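Local coordinates for PFC0360w protein (Plasmodium falciparum, PDB 3NI8) that probably activates the ATPase of the chaperone Hsp90, at residues Arg90-Glu103 and Leu114-Tyr127. Numbering follows the deposited sequence.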
# COMPACT_ATOMS: atom_id res chain seq x y z
N ARG A 90 10.93 -0.80 8.62
CA ARG A 90 12.32 -0.45 8.87
C ARG A 90 13.07 -1.49 9.69
O ARG A 90 14.28 -1.44 9.78
CB ARG A 90 12.46 0.95 9.46
CG ARG A 90 12.07 1.12 10.89
CD ARG A 90 12.22 2.59 11.25
NE ARG A 90 12.08 2.82 12.69
CZ ARG A 90 12.97 3.48 13.43
NH1 ARG A 90 14.05 4.02 12.87
NH2 ARG A 90 12.75 3.63 14.73
N ASP A 91 12.35 -2.43 10.28
CA ASP A 91 12.95 -3.43 11.14
C ASP A 91 13.36 -4.71 10.39
O ASP A 91 13.94 -5.62 10.99
CB ASP A 91 12.04 -3.75 12.31
CG ASP A 91 10.80 -4.48 11.89
OD1 ASP A 91 9.96 -3.88 11.19
OD2 ASP A 91 10.64 -5.66 12.26
N TRP A 92 13.07 -4.76 9.09
CA TRP A 92 13.59 -5.81 8.22
C TRP A 92 15.10 -5.60 8.01
O TRP A 92 15.64 -4.52 8.27
CB TRP A 92 12.90 -5.77 6.86
CG TRP A 92 11.49 -6.19 6.86
CD1 TRP A 92 10.74 -6.58 7.93
CD2 TRP A 92 10.61 -6.21 5.73
NE1 TRP A 92 9.45 -6.86 7.55
CE2 TRP A 92 9.34 -6.64 6.20
CE3 TRP A 92 10.76 -5.91 4.38
CZ2 TRP A 92 8.24 -6.80 5.34
CZ3 TRP A 92 9.66 -6.06 3.53
CH2 TRP A 92 8.42 -6.50 4.01
N ASN A 93 15.77 -6.64 7.52
CA ASN A 93 17.18 -6.53 7.16
C ASN A 93 17.40 -5.36 6.25
O ASN A 93 16.54 -5.06 5.41
CB ASN A 93 17.67 -7.80 6.47
CG ASN A 93 17.92 -8.91 7.44
OD1 ASN A 93 18.72 -8.76 8.38
ND2 ASN A 93 17.24 -10.04 7.24
N GLU A 94 18.54 -4.70 6.41
CA GLU A 94 18.89 -3.53 5.62
C GLU A 94 18.68 -3.81 4.12
O GLU A 94 18.10 -2.98 3.40
CB GLU A 94 20.32 -3.06 5.97
CG GLU A 94 21.10 -2.27 4.88
CD GLU A 94 20.90 -0.74 4.91
OE1 GLU A 94 19.74 -0.25 4.95
OE2 GLU A 94 21.94 -0.03 4.85
N CYS A 95 19.11 -5.00 3.68
CA CYS A 95 19.00 -5.45 2.29
C CYS A 95 17.57 -5.77 1.83
O CYS A 95 17.23 -5.53 0.66
CB CYS A 95 19.90 -6.69 2.05
SG CYS A 95 21.50 -6.37 1.16
N ASP A 96 16.75 -6.32 2.72
CA ASP A 96 15.43 -6.84 2.32
C ASP A 96 14.40 -5.76 1.93
O ASP A 96 14.23 -4.76 2.62
CB ASP A 96 14.88 -7.79 3.39
CG ASP A 96 15.70 -9.07 3.50
OD1 ASP A 96 16.60 -9.30 2.65
OD2 ASP A 96 15.46 -9.87 4.43
N TYR A 97 13.77 -5.96 0.77
CA TYR A 97 12.72 -5.09 0.26
C TYR A 97 11.66 -5.98 -0.38
O TYR A 97 11.97 -6.80 -1.24
CB TYR A 97 13.28 -4.15 -0.81
CG TYR A 97 13.64 -2.77 -0.31
CD1 TYR A 97 12.65 -1.80 -0.07
CD2 TYR A 97 14.98 -2.41 -0.09
CE1 TYR A 97 12.98 -0.51 0.39
CE2 TYR A 97 15.33 -1.12 0.38
CZ TYR A 97 14.32 -0.18 0.60
OH TYR A 97 14.64 1.09 1.05
N SER A 98 10.40 -5.81 0.02
CA SER A 98 9.33 -6.52 -0.66
C SER A 98 8.88 -5.72 -1.90
O SER A 98 9.37 -4.61 -2.15
CB SER A 98 8.18 -6.79 0.30
OG SER A 98 7.49 -5.59 0.58
N THR A 99 7.95 -6.28 -2.66
CA THR A 99 7.40 -5.61 -3.82
C THR A 99 5.90 -5.51 -3.63
O THR A 99 5.22 -6.53 -3.40
CB THR A 99 7.66 -6.41 -5.10
OG1 THR A 99 9.07 -6.58 -5.26
CG2 THR A 99 7.11 -5.72 -6.32
N VAL A 100 5.39 -4.29 -3.71
CA VAL A 100 3.96 -4.07 -3.70
C VAL A 100 3.51 -3.58 -5.08
O VAL A 100 4.07 -2.64 -5.64
CB VAL A 100 3.53 -3.07 -2.58
CG1 VAL A 100 2.02 -2.73 -2.70
CG2 VAL A 100 3.83 -3.65 -1.19
N THR A 101 2.51 -4.24 -5.63
CA THR A 101 1.92 -3.83 -6.90
C THR A 101 0.45 -3.57 -6.63
O THR A 101 -0.22 -4.39 -5.98
CB THR A 101 2.03 -4.96 -7.95
OG1 THR A 101 3.41 -5.30 -8.13
CG2 THR A 101 1.40 -4.55 -9.26
N VAL A 102 -0.07 -2.44 -7.10
CA VAL A 102 -1.47 -2.13 -6.85
C VAL A 102 -2.11 -1.77 -8.17
O VAL A 102 -1.64 -0.87 -8.88
CB VAL A 102 -1.67 -0.96 -5.82
CG1 VAL A 102 -3.13 -0.98 -5.24
CG2 VAL A 102 -0.65 -1.01 -4.67
N GLU A 103 -3.15 -2.51 -8.53
CA GLU A 103 -3.90 -2.26 -9.74
C GLU A 103 -5.27 -1.70 -9.39
O GLU A 103 -5.94 -2.16 -8.44
CB GLU A 103 -4.03 -3.54 -10.57
CG GLU A 103 -2.71 -4.07 -11.11
CD GLU A 103 -2.82 -5.53 -11.58
OE1 GLU A 103 -2.37 -6.41 -10.83
OE2 GLU A 103 -3.39 -5.78 -12.68
N LEU A 114 -9.90 -3.05 -7.00
CA LEU A 114 -8.59 -2.92 -6.37
C LEU A 114 -7.95 -4.29 -6.15
O LEU A 114 -8.49 -5.14 -5.44
CB LEU A 114 -8.72 -2.12 -5.07
CG LEU A 114 -7.50 -1.79 -4.19
CD1 LEU A 114 -6.40 -1.21 -5.01
CD2 LEU A 114 -7.90 -0.80 -3.08
N LYS A 115 -6.79 -4.50 -6.76
CA LYS A 115 -6.05 -5.73 -6.61
C LYS A 115 -4.65 -5.41 -6.09
O LYS A 115 -3.81 -4.87 -6.83
CB LYS A 115 -6.03 -6.51 -7.94
CG LYS A 115 -5.13 -7.73 -7.97
CD LYS A 115 -5.39 -8.58 -9.23
CE LYS A 115 -4.08 -9.19 -9.78
NZ LYS A 115 -4.28 -10.16 -10.90
N LEU A 116 -4.41 -5.72 -4.82
CA LEU A 116 -3.09 -5.55 -4.25
C LEU A 116 -2.29 -6.87 -4.16
O LEU A 116 -2.76 -7.86 -3.55
CB LEU A 116 -3.19 -4.85 -2.88
CG LEU A 116 -1.86 -4.37 -2.27
CD1 LEU A 116 -2.12 -3.24 -1.32
CD2 LEU A 116 -1.09 -5.49 -1.54
N THR A 117 -1.10 -6.87 -4.76
CA THR A 117 -0.16 -8.00 -4.68
C THR A 117 1.09 -7.64 -3.88
O THR A 117 1.81 -6.69 -4.22
CB THR A 117 0.28 -8.54 -6.08
OG1 THR A 117 -0.84 -8.61 -6.95
CG2 THR A 117 0.86 -9.93 -5.95
N HIS A 118 1.37 -8.43 -2.85
CA HIS A 118 2.55 -8.20 -2.02
C HIS A 118 3.45 -9.44 -2.14
O HIS A 118 3.08 -10.52 -1.66
CB HIS A 118 2.10 -7.96 -0.57
CG HIS A 118 3.06 -7.16 0.25
ND1 HIS A 118 2.66 -6.37 1.30
CD2 HIS A 118 4.41 -7.03 0.18
CE1 HIS A 118 3.71 -5.78 1.84
NE2 HIS A 118 4.79 -6.16 1.18
N ASN A 119 4.59 -9.28 -2.83
CA ASN A 119 5.56 -10.37 -3.10
C ASN A 119 6.85 -10.15 -2.34
O ASN A 119 7.11 -9.05 -1.86
CB ASN A 119 5.98 -10.42 -4.59
CG ASN A 119 4.83 -10.70 -5.54
OD1 ASN A 119 4.57 -9.90 -6.44
ND2 ASN A 119 4.14 -11.82 -5.35
N ASN A 120 7.69 -11.19 -2.28
CA ASN A 120 9.08 -11.06 -1.85
C ASN A 120 9.17 -10.55 -0.43
O ASN A 120 10.04 -9.73 -0.12
CB ASN A 120 9.89 -10.13 -2.78
CG ASN A 120 10.15 -10.73 -4.17
OD1 ASN A 120 9.79 -11.87 -4.45
ND2 ASN A 120 10.78 -9.94 -5.03
N ILE A 121 8.24 -11.03 0.40
CA ILE A 121 8.22 -10.76 1.83
C ILE A 121 9.21 -11.69 2.53
O ILE A 121 9.09 -12.92 2.43
CB ILE A 121 6.77 -10.97 2.42
CG1 ILE A 121 5.76 -10.02 1.76
CG2 ILE A 121 6.74 -10.79 3.93
CD1 ILE A 121 4.31 -10.48 1.84
N PRO A 122 10.19 -11.13 3.27
CA PRO A 122 11.17 -11.97 3.99
C PRO A 122 10.53 -12.84 5.08
O PRO A 122 9.44 -12.54 5.58
CB PRO A 122 12.13 -10.94 4.62
CG PRO A 122 11.40 -9.61 4.59
CD PRO A 122 10.48 -9.69 3.38
N ALA A 123 11.23 -13.92 5.43
CA ALA A 123 10.76 -14.89 6.42
C ALA A 123 10.83 -14.32 7.82
O ALA A 123 10.08 -14.72 8.71
CB ALA A 123 11.60 -16.19 6.33
N SER A 124 11.75 -13.38 8.02
CA SER A 124 11.89 -12.72 9.31
C SER A 124 12.59 -11.37 9.19
O SER A 124 13.20 -11.04 8.16
CB SER A 124 12.64 -13.65 10.29
OG SER A 124 13.95 -13.88 9.84
N ASN A 125 12.50 -10.58 10.25
CA ASN A 125 13.15 -9.29 10.29
C ASN A 125 14.62 -9.44 10.69
O ASN A 125 15.11 -10.55 10.84
CB ASN A 125 12.38 -8.34 11.22
CG ASN A 125 12.47 -8.75 12.71
OD1 ASN A 125 13.04 -9.80 13.08
ND2 ASN A 125 11.89 -7.90 13.57
N LYS A 126 15.32 -8.33 10.89
CA LYS A 126 16.72 -8.38 11.27
C LYS A 126 17.05 -8.86 12.71
O LYS A 126 18.23 -9.00 13.04
CB LYS A 126 17.41 -7.05 10.96
CG LYS A 126 17.12 -5.92 11.88
CD LYS A 126 17.48 -4.64 11.13
CE LYS A 126 17.77 -3.48 12.05
NZ LYS A 126 17.68 -2.20 11.27
N TYR A 127 16.04 -9.13 13.53
CA TYR A 127 16.26 -9.68 14.88
C TYR A 127 15.73 -11.10 14.91
O TYR A 127 15.47 -11.66 15.99
CB TYR A 127 15.55 -8.85 15.95
CG TYR A 127 15.81 -7.36 15.85
CD1 TYR A 127 16.98 -6.79 16.36
CD2 TYR A 127 14.86 -6.52 15.24
CE1 TYR A 127 17.20 -5.42 16.27
CE2 TYR A 127 15.08 -5.16 15.14
CZ TYR A 127 16.24 -4.61 15.66
OH TYR A 127 16.42 -3.25 15.55
O HOH W 1 15.97 -12.30 9.03
O HOH W 2 11.42 -7.29 -3.82
O HOH W 3 4.17 -7.27 -6.41
O HOH W 4 -1.77 -6.42 -8.00
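An antiparallel beta hairpin joins strands 98-106 and 111-119, and Thr99, Thr101 and Glu103 form hydrogen-bonded pairs with Asn119, Thr117 and Lys115. Each pair makes two backbone bonds; Thr101 N to Thr117 O is 2.9 Å. On the inner face, His118 NE2 donates to Ser98 OG at 2.8 Å, close to the ring plane. With CG of His118 anti to the backbone N (chi1 -155°), the ring lies against Val100 CG2, which is 3.6 Å from its centroid and over its face. His118 ND1 accepts a hydrogen bond from Trp140 NE1 of helix 132-150. Ser98 OG is also hydrogen-bonded to Trp87 O. Val102 and Leu114 continue the face toward Phe38, within the helix-covered antiparallel sheet of the SRPBCC fold. On the face of Thr99, Thr101 and Glu103, at the end of the strands, a water bridges Thr99 OG1, Tyr97 O and Asn120 ND2. In the loops beyond, Pro122 CG lies over the six-membered ring of Trp92, 3.8 Å from its centroid. Asn125 ND2 reaches the anti lone pair of Asp91 OD2 at 2.9 Å, with amide and carboxylate planes 80° apart. Arg135 forms a salt bridge to that oxygen, and Asn125 ND2 also donates to Glu129 OE1. Lys126 N donates to Asp91 O at 3.0 Å.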